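Local atomic coordinates of 2-Keto-3-deoxy-(6-phospho-)gluconate aldolase (Thermoproteus tenax, PDB entry 2R91), a protein that belongs to the dihydrodipicolinate synthetase family of aldolases, folding as a TIM barrel of eight parallel strands that is extended by C-terminal helices. Residues N23-I28 with F250-E254; V138-K144 with A164-L169; L226-I230 with A280-L284. One frame throughout, in Å; residues are numbered along the deposited sequence.

The three contacts illustrate how helices build outward from a closed eight-stranded parallel barrel. Contact 2 joins barrel helices 140-146 and 159-168, contact 1 ties the first barrel helix, 18-30, to the end of helix 239-251, and contact 3 packs helix 217-237 against helix 278-282. Along the chain both segments of contact 2 fall between those of contact 1, and the segments of contacts 1 and 3 alternate. The centres of contacts 1 and 3 are 18 Å apart, bridged by Phe250; that of contact 2 is 35 and 34 Å away. Contacts 2 and 3 both touch the second subunit. Thus contact 2 packs the barrel's own helices, while contacts 1 and 3 join C-terminal helices to the barrel and to each other.

Contact 1 of 3, residues N23-I28 with F250-E254; sequences NHVKNI and FQGYE
Several polar contacts between two helices can converge on one tyrosine, as they do here. Residues 23-28 are helical; helix 239-251 gives way at Gly252, whose positive phi (phi/psi 78/26°) turns the chain into extended Tyr253 (-138/166°). The register sets His24 CA 8.2 Å from Tyr253 CA and Asn27 CA 8.4 Å from Gln251 CA. With chi1 p, Tyr253 sends its hydroxyl to the helix: Tyr253 OH hydrogen-bonds His24 ND1 at 2.7 Å and accepts from Asn27 ND2 at 3.0 Å. Asn27, with chi1 t, also donates ND2 to Gln251 OE1 at 2.9 Å, while Gln251 NE2 turns to Tyr200 O. A water links Asn23 ND2 (2.9 Å) to Glu254 O (2.8 Å). By packing, Asn23 ND2 lies over one face of the Tyr253 ring, 3.4 Å from CG, and the His24 and Tyr253 rings meet rim to rim. Direct hydrogen bonds sharing the Tyr253 hydroxyl and the Asn27 amide make a directional, mainly polar join between the end of helix 239-251 and barrel helix 18-30.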
loop_
_atom_site.group_PDB
_atom_site.type_symbol
_atom_site.label_atom_id
_atom_site.label_comp_id
_atom_site.label_asym_id
_atom_site.label_seq_id
_atom_site.Cartn_x
_atom_site.Cartn_y
_atom_site.Cartn_z
ATOM N N ASN A 23 23.424 18.275 27.939
ATOM C CA ASN A 23 23.757 19.527 27.292
ATOM C C ASN A 23 22.721 19.804 26.199
ATOM O O ASN A 23 22.173 20.905 26.117
ATOM C CB ASN A 23 25.158 19.457 26.669
ATOM C CG ASN A 23 25.510 20.704 25.852
ATOM O OD1 ASN A 23 25.769 21.769 26.412
ATOM N ND2 ASN A 23 25.537 20.568 24.519
ATOM N N HIS A 24 22.455 18.782 25.387
ATOM C CA HIS A 24 21.486 18.902 24.261
ATOM C C HIS A 24 20.091 19.235 24.784
ATOM O O HIS A 24 19.468 20.179 24.349
ATOM C CB HIS A 24 21.458 17.593 23.456
ATOM C CG HIS A 24 20.455 17.594 22.326
ATOM N ND1 HIS A 24 20.480 18.534 21.316
ATOM C CD2 HIS A 24 19.420 16.762 22.043
ATOM C CE1 HIS A 24 19.489 18.286 20.463
ATOM N NE2 HIS A 24 18.835 17.218 20.880
ATOM N N VAL A 25 19.594 18.483 25.761
ATOM C CA VAL A 25 18.273 18.779 26.309
ATOM C C VAL A 25 18.155 20.205 26.880
ATOM O O VAL A 25 17.157 20.909 26.671
ATOM C CB VAL A 25 17.861 17.753 27.368
ATOM C CG1 VAL A 25 16.677 18.283 28.172
ATOM C CG2 VAL A 25 17.520 16.385 26.712
ATOM N N LYS A 26 19.180 20.638 27.604
ATOM C CA LYS A 26 19.134 21.953 28.220
ATOM C C LYS A 26 19.184 23.062 27.158
ATOM O O LYS A 26 18.526 24.092 27.300
ATOM C CB LYS A 26 20.267 22.088 29.242
ATOM C CG LYS A 26 20.030 21.186 30.487
ATOM C CD LYS A 26 21.337 21.006 31.305
ATOM C CE LYS A 26 21.221 19.869 32.336
ATOM N NZ LYS A 26 22.579 19.525 32.894
ATOM N N ASN A 27 19.960 22.847 26.099
ATOM C CA ASN A 27 19.938 23.788 24.970
ATOM C C ASN A 27 18.553 23.892 24.322
ATOM O O ASN A 27 17.967 24.979 24.203
ATOM C CB ASN A 27 20.966 23.404 23.904
ATOM C CG ASN A 27 20.911 24.332 22.693
ATOM O OD1 ASN A 27 21.128 25.533 22.830
ATOM N ND2 ASN A 27 20.580 23.789 21.516
ATOM N N ILE A 28 17.989 22.764 23.910
ATOM C CA ILE A 28 16.738 22.884 23.151
ATOM C C ILE A 28 15.580 23.378 24.015
ATOM O O ILE A 28 14.697 24.082 23.540
ATOM C CB ILE A 28 16.412 21.585 22.352
ATOM C CG1 ILE A 28 15.936 20.455 23.291
ATOM C CG2 ILE A 28 17.645 21.168 21.526
ATOM C CD1 ILE A 28 15.770 19.058 22.574
ATOM N N PHE A 250 23.380 23.054 13.133
ATOM C CA PHE A 250 22.590 24.210 13.482
ATOM C C PHE A 250 22.767 24.697 14.927
ATOM O O PHE A 250 22.495 25.876 15.225
ATOM C CB PHE A 250 21.117 23.934 13.222
ATOM C CG PHE A 250 20.756 23.867 11.751
ATOM C CD1 PHE A 250 20.692 25.028 10.979
ATOM C CD2 PHE A 250 20.458 22.664 11.157
ATOM C CE1 PHE A 250 20.342 24.968 9.615
ATOM C CE2 PHE A 250 20.110 22.600 9.798
ATOM C CZ PHE A 250 20.068 23.742 9.038
ATOM N N GLN A 251 23.156 23.786 15.824
ATOM C CA GLN A 251 23.271 24.131 17.260
ATOM C C GLN A 251 24.726 24.247 17.729
ATOM O O GLN A 251 24.991 24.818 18.774
ATOM C CB GLN A 251 22.504 23.120 18.146
ATOM C CG GLN A 251 21.010 23.056 17.873
ATOM C CD GLN A 251 20.358 24.421 18.007
ATOM O OE1 GLN A 251 20.601 25.143 18.993
ATOM N NE2 GLN A 251 19.531 24.802 17.006
ATOM N N GLY A 252 25.659 23.689 16.976
ATOM C CA GLY A 252 27.072 23.964 17.209
ATOM C C GLY A 252 27.733 23.238 18.376
ATOM O O GLY A 252 28.729 23.726 18.932
ATOM N N TYR A 253 27.205 22.080 18.752
ATOM C CA TYR A 253 27.867 21.242 19.760
ATOM C C TYR A 253 27.792 19.784 19.328
ATOM O O TYR A 253 27.004 19.425 18.432
ATOM C CB TYR A 253 27.262 21.433 21.170
ATOM C CG TYR A 253 25.758 21.282 21.237
ATOM C CD1 TYR A 253 25.144 20.041 21.068
ATOM C CD2 TYR A 253 24.953 22.388 21.466
ATOM C CE1 TYR A 253 23.723 19.915 21.107
ATOM C CE2 TYR A 253 23.571 22.280 21.535
ATOM C CZ TYR A 253 22.971 21.033 21.343
ATOM O OH TYR A 253 21.612 20.984 21.409
ATOM N N GLU A 254 28.588 18.946 19.981
ATOM C CA GLU A 254 28.630 17.525 19.657
ATOM C C GLU A 254 27.335 16.861 20.084
ATOM O O GLU A 254 26.861 17.057 21.197
ATOM C CB GLU A 254 29.814 16.834 20.337
ATOM C CG GLU A 254 31.169 17.081 19.671
ATOM C CD GLU A 254 32.287 16.209 20.280
ATOM O OE1 GLU A 254 32.017 15.501 21.290
ATOM O OE2 GLU A 254 33.437 16.222 19.751
HETATM O O HOH W 1 25.597 17.858 23.586
#

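Contact 2 of 3, residues V138-K144 with A164-L169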
loop_
_atom_site.group_PDB
_atom_site.type_symbol
_atom_site.label_atom_id
_atom_site.label_comp_id
_atom_site.label_asym_id
_atom_site.label_seq_id
_atom_site.Cartn_x
_atom_site.Cartn_y
_atom_site.Cartn_z
ATOM N N VAL A 138 -3.666 2.445 15.115
ATOM C CA VAL A 138 -4.704 2.508 16.129
ATOM C C VAL A 138 -5.399 3.863 15.955
ATOM O O VAL A 138 -4.906 4.895 16.452
ATOM C CB VAL A 138 -4.128 2.328 17.542
ATOM C CG1 VAL A 138 -5.228 2.476 18.600
ATOM C CG2 VAL A 138 -3.472 0.909 17.652
ATOM N N ASP A 139 -6.500 3.865 15.192
ATOM C CA ASP A 139 -7.128 5.136 14.769
ATOM C C ASP A 139 -7.959 5.733 15.915
ATOM O O ASP A 139 -8.012 5.158 17.009
ATOM C CB ASP A 139 -7.894 5.002 13.416
ATOM C CG ASP A 139 -9.182 4.160 13.503
ATOM O OD1 ASP A 139 -9.564 3.723 14.596
ATOM O OD2 ASP A 139 -9.821 3.946 12.445
ATOM N N ALA A 140 -8.577 6.897 15.687
ATOM C CA ALA A 140 -9.299 7.577 16.766
ATOM C C ALA A 140 -10.383 6.701 17.412
ATOM O O ALA A 140 -10.519 6.648 18.645
ATOM C CB ALA A 140 -9.912 8.905 16.240
ATOM N N ARG A 141 -11.158 6.022 16.583
ATOM C CA ARG A 141 -12.232 5.170 17.083
ATOM C C ARG A 141 -11.697 4.004 17.960
ATOM O O ARG A 141 -12.190 3.753 19.063
ATOM C CB ARG A 141 -13.005 4.659 15.877
ATOM C CG ARG A 141 -14.184 3.778 16.159
ATOM C CD ARG A 141 -15.118 3.808 14.943
ATOM N NE ARG A 141 -15.531 2.464 14.586
ATOM C CZ ARG A 141 -15.153 1.824 13.477
ATOM N NH1 ARG A 141 -14.354 2.430 12.586
ATOM N NH2 ARG A 141 -15.591 0.576 13.251
ATOM N N ALA A 142 -10.680 3.312 17.458
ATOM C CA ALA A 142 -9.986 2.255 18.212
ATOM C C ALA A 142 -9.386 2.797 19.511
ATOM O O ALA A 142 -9.480 2.161 20.557
ATOM C CB ALA A 142 -8.905 1.649 17.352
ATOM N N ALA A 143 -8.780 3.977 19.451
ATOM C CA ALA A 143 -8.207 4.613 20.631
ATOM C C ALA A 143 -9.270 4.905 21.718
ATOM O O ALA A 143 -9.040 4.677 22.933
ATOM C CB ALA A 143 -7.469 5.885 20.231
ATOM N N LYS A 144 -10.434 5.381 21.276
ATOM C CA LYS A 144 -11.562 5.592 22.183
ATOM C C LYS A 144 -12.039 4.270 22.779
ATOM O O LYS A 144 -12.304 4.199 23.987
ATOM C CB LYS A 144 -12.739 6.278 21.460
ATOM C CG LYS A 144 -13.938 6.561 22.386
ATOM C CD LYS A 144 -15.141 7.136 21.635
ATOM C CE LYS A 144 -16.281 7.517 22.619
ATOM N NZ LYS A 144 -17.536 7.867 21.871
ATOM N N ALA A 164 -8.950 13.625 13.956
ATOM C CA ALA A 164 -9.989 12.712 14.399
ATOM C C ALA A 164 -9.831 12.293 15.876
ATOM O O ALA A 164 -10.830 12.028 16.543
ATOM C CB ALA A 164 -10.058 11.485 13.485
ATOM N N TYR A 165 -8.603 12.264 16.410
ATOM C CA TYR A 165 -8.448 11.946 17.851
ATOM C C TYR A 165 -9.056 13.016 18.736
ATOM O O TYR A 165 -9.614 12.726 19.787
ATOM C CB TYR A 165 -6.981 11.743 18.252
ATOM C CG TYR A 165 -6.296 10.581 17.581
ATOM C CD1 TYR A 165 -6.502 9.266 18.030
ATOM C CD2 TYR A 165 -5.405 10.789 16.539
ATOM C CE1 TYR A 165 -5.864 8.203 17.448
ATOM C CE2 TYR A 165 -4.753 9.722 15.941
ATOM C CZ TYR A 165 -4.993 8.425 16.408
ATOM O OH TYR A 165 -4.358 7.373 15.811
ATOM N N LYS A 166 -8.932 14.268 18.313
ATOM C CA LYS A 166 -9.551 15.372 19.030
ATOM C C LYS A 166 -11.081 15.247 18.989
ATOM O O LYS A 166 -11.770 15.609 19.918
ATOM C CB LYS A 166 -9.112 16.677 18.368
ATOM C CG LYS A 166 -9.034 17.842 19.271
ATOM C CD LYS A 166 -7.575 18.111 19.599
ATOM C CE LYS A 166 -7.454 18.569 21.056
ATOM N NZ LYS A 166 -7.864 19.951 21.101
ATOM N N ARG A 167 -11.603 14.712 17.898
ATOM C CA ARG A 167 -13.040 14.518 17.752
ATOM C C ARG A 167 -13.557 13.412 18.666
ATOM O O ARG A 167 -14.578 13.585 19.354
ATOM C CB ARG A 167 -13.366 14.221 16.289
ATOM C CG ARG A 167 -14.839 14.019 15.968
ATOM C CD ARG A 167 -14.956 13.612 14.505
ATOM N NE ARG A 167 -16.046 12.666 14.320
ATOM C CZ ARG A 167 -16.088 11.735 13.383
ATOM N NH1 ARG A 167 -15.074 11.557 12.528
ATOM N NH2 ARG A 167 -17.162 10.978 13.315
ATOM N N TYR A 168 -12.866 12.271 18.683
ATOM C CA TYR A 168 -13.307 11.120 19.490
ATOM C C TYR A 168 -12.886 11.193 20.938
ATOM O O TYR A 168 -13.519 10.571 21.800
ATOM C CB TYR A 168 -12.794 9.793 18.903
ATOM C CG TYR A 168 -13.599 9.258 17.731
ATOM C CD1 TYR A 168 -13.442 9.780 16.463
ATOM C CD2 TYR A 168 -14.511 8.230 17.903
ATOM C CE1 TYR A 168 -14.162 9.301 15.393
ATOM C CE2 TYR A 168 -15.239 7.734 16.837
ATOM C CZ TYR A 168 -15.063 8.286 15.580
ATOM O OH TYR A 168 -15.768 7.792 14.506
ATOM N N LEU A 169 -11.808 11.918 21.212
ATOM C CA LEU A 169 -11.325 12.078 22.591
ATOM C C LEU A 169 -11.129 13.549 22.906
ATOM O O LEU A 169 -9.996 14.034 22.943
ATOM C CB LEU A 169 -10.010 11.310 22.814
ATOM C CG LEU A 169 -10.047 9.824 22.463
ATOM C CD1 LEU A 169 -8.674 9.178 22.514
ATOM C CD2 LEU A 169 -10.960 9.148 23.419
HETATM O O HOH W 2 -16.399 10.610 21.695
#
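Two consecutive barrel helices settle together as residues 164-169 pass the start of helix 140-146, N-capped by Asp139 OD1, which accepts from Ala142 N at 3.1 Å. Ala164 CB lies 3.8 Å from Ala140 CB, a small pair consistent with the close backbones here, Ala140 CA to Tyr165 CA being 4.6 Å. Tyr165 reaches past the helix start to the residue before the N-cap: Tyr165 OH donates to Val138 O at 2.6 Å, and its ring also rests on Leu127 and Val152 of the barrel strands. Tyr168 lays one ring face against the backbone of Ala140 and Arg141, with Tyr168 CD1 3.6 Å from Ala140 CB; its OH is hydrogen-bonded to Glu232 of the second subunit. A water joins Tyr168 O (2.9 Å) to Lys144 NZ (3.0 Å). Beyond the helix, Leu169 CD2 lies 3.8 Å from Lys144 CA. The axes of 140-144 and 164-168 approach to 8.8 Å, crossing at -38°: side-by-side packing of successive outer helices in a TIM barrel.

Contact 3 of 3, residues L226-I230 with A280-L284; sequences LLDEI and AKSQL
Leu226 spreads its isobutyl group over the last turn of helix 278-282, reaching from Ala280 to the residues just past the helix end. Residues 226-230 are regular helix, with Ile230 N bonded to Leu226 O at 3.3 Å; residues 280-282 are helical, and Gln283 (phi/psi -71/2°) and Leu284 (-95/114°) leave that conformation. The chain tightens as it does so: Leu284 N bonds Lys281 O at 3.1 Å, and a weak bond runs from Gln283 N to Ala280 O at 3.3 Å. The closest CA pair is Leu226 and Ala280, 6.3 Å apart.

With chi1 t and chi2 p, Leu226 places CD1 4.0 Å from Ala280 CB and CD2 3.7 Å from Ala280 O. One helical turn later Ile230, with chi1 m, brings CG1 within 3.7 Å of the same Ala280 CB, so the methyl is met by side chains from two successive turns. Leu284 bends back to Leu226, but it is poorly ordered, and the modelled separation is too short to interpret.

At the rim, a water 2.7 Å from Glu229 OE1 lies a short 2.5 Å from Gln283 NE2; Gln283 too is poorly ordered, so this link is tentative. Ile230 also packs on Leu246 and Phe250 of helix 239-251, and Glu229 meets Arg167 of the second subunit.

The arrangement is helix packing within the C-terminal helical part that follows the barrel. Its chemistry is chiefly apolar: the two segments are held by burial around Ala280, with no direct hydrogen bond between them.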
loop_
_atom_site.group_PDB
_atom_site.type_symbol
_atom_site.label_atom_id
_atom_site.label_comp_id
_atom_site.label_asym_id
_atom_site.label_seq_id
_atom_site.Cartn_x
_atom_site.Cartn_y
_atom_site.Cartn_z
ATOM N N LEU A 226 11.084 26.152 4.335
ATOM C CA LEU A 226 12.521 26.094 4.602
ATOM C C LEU A 226 12.899 24.818 5.368
ATOM O O LEU A 226 13.879 24.151 5.052
ATOM C CB LEU A 226 12.933 27.313 5.416
ATOM C CG LEU A 226 14.401 27.664 5.326
ATOM C CD1 LEU A 226 14.748 28.151 3.837
ATOM C CD2 LEU A 226 14.728 28.726 6.352
ATOM N N LEU A 227 12.117 24.500 6.390
ATOM C CA LEU A 227 12.288 23.237 7.136
ATOM C C LEU A 227 12.154 22.006 6.235
ATOM O O LEU A 227 12.977 21.075 6.311
ATOM C CB LEU A 227 11.248 23.154 8.267
ATOM C CG LEU A 227 11.242 21.819 9.068
ATOM C CD1 LEU A 227 12.642 21.525 9.661
ATOM C CD2 LEU A 227 10.163 21.823 10.158
ATOM N N ASP A 228 11.120 21.988 5.383
ATOM C CA ASP A 228 10.924 20.882 4.424
ATOM C C ASP A 228 12.163 20.623 3.551
ATOM O O ASP A 228 12.544 19.476 3.315
ATOM C CB ASP A 228 9.689 21.148 3.539
ATOM C CG ASP A 228 8.406 21.179 4.336
ATOM O OD1 ASP A 228 8.382 20.586 5.448
ATOM O OD2 ASP A 228 7.413 21.760 3.844
ATOM N N GLU A 229 12.812 21.694 3.091
ATOM C CA GLU A 229 14.001 21.559 2.247
ATOM C C GLU A 229 15.123 20.892 3.018
ATOM O O GLU A 229 15.875 20.096 2.478
ATOM C CB GLU A 229 14.503 22.928 1.822
ATOM C CG GLU A 229 13.560 23.674 0.882
ATOM C CD GLU A 229 14.077 25.086 0.520
ATOM O OE1 GLU A 229 15.309 25.379 0.716
ATOM O OE2 GLU A 229 13.233 25.887 0.039
ATOM N N ILE A 230 15.235 21.247 4.293
ATOM C CA ILE A 230 16.289 20.677 5.154
ATOM C C ILE A 230 16.003 19.204 5.408
ATOM O O ILE A 230 16.870 18.358 5.238
ATOM C CB ILE A 230 16.403 21.486 6.480
ATOM C CG1 ILE A 230 17.011 22.877 6.203
ATOM C CG2 ILE A 230 17.265 20.710 7.516
ATOM C CD1 ILE A 230 16.771 23.918 7.335
ATOM N N ALA A 280 19.810 27.033 3.003
ATOM C CA ALA A 280 18.662 27.171 3.904
ATOM C C ALA A 280 19.091 27.775 5.228
ATOM O O ALA A 280 18.381 28.589 5.810
ATOM C CB ALA A 280 17.963 25.824 4.128
ATOM N N LYS A 281 20.268 27.391 5.696
ATOM C CA LYS A 281 20.782 27.908 6.950
ATOM C C LYS A 281 20.972 29.424 6.920
ATOM O O LYS A 281 20.598 30.128 7.872
ATOM C CB LYS A 281 22.110 27.249 7.290
ATOM C CG LYS A 281 22.655 27.701 8.601
ATOM C CD LYS A 281 23.758 26.796 9.087
ATOM C CE LYS A 281 24.444 27.400 10.301
ATOM N NZ LYS A 281 25.778 26.756 10.575
ATOM N N SER A 282 21.579 29.921 5.838
ATOM C CA SER A 282 21.852 31.351 5.700
ATOM C C SER A 282 20.551 32.159 5.655
ATOM O O SER A 282 20.501 33.281 6.150
ATOM C CB SER A 282 22.721 31.626 4.468
ATOM O OG SER A 282 21.990 31.445 3.266
ATOM N N GLN A 283 19.501 31.567 5.091
ATOM C CA GLN A 283 18.184 32.207 4.998
ATOM C C GLN A 283 17.448 32.333 6.334
ATOM O O GLN A 283 16.313 32.835 6.371
ATOM C CB GLN A 283 17.285 31.452 4.013
ATOM C CG GLN A 283 17.625 31.634 2.543
ATOM C CD GLN A 283 16.804 30.711 1.641
ATOM O OE1 GLN A 283 16.167 31.163 0.678
ATOM N NE2 GLN A 283 16.812 29.413 1.949
ATOM N N LEU A 284 18.075 31.889 7.423
ATOM C CA LEU A 284 17.381 31.799 8.708
ATOM C C LEU A 284 17.562 33.013 9.614
ATOM O O LEU A 284 18.671 33.292 10.089
ATOM C CB LEU A 284 17.748 30.505 9.445
ATOM C CG LEU A 284 16.931 29.290 9.006
ATOM C CD1 LEU A 284 17.380 28.037 9.719
ATOM C CD2 LEU A 284 15.458 29.553 9.254
HETATM O O HOH W 3 16.815 27.597 0.180
#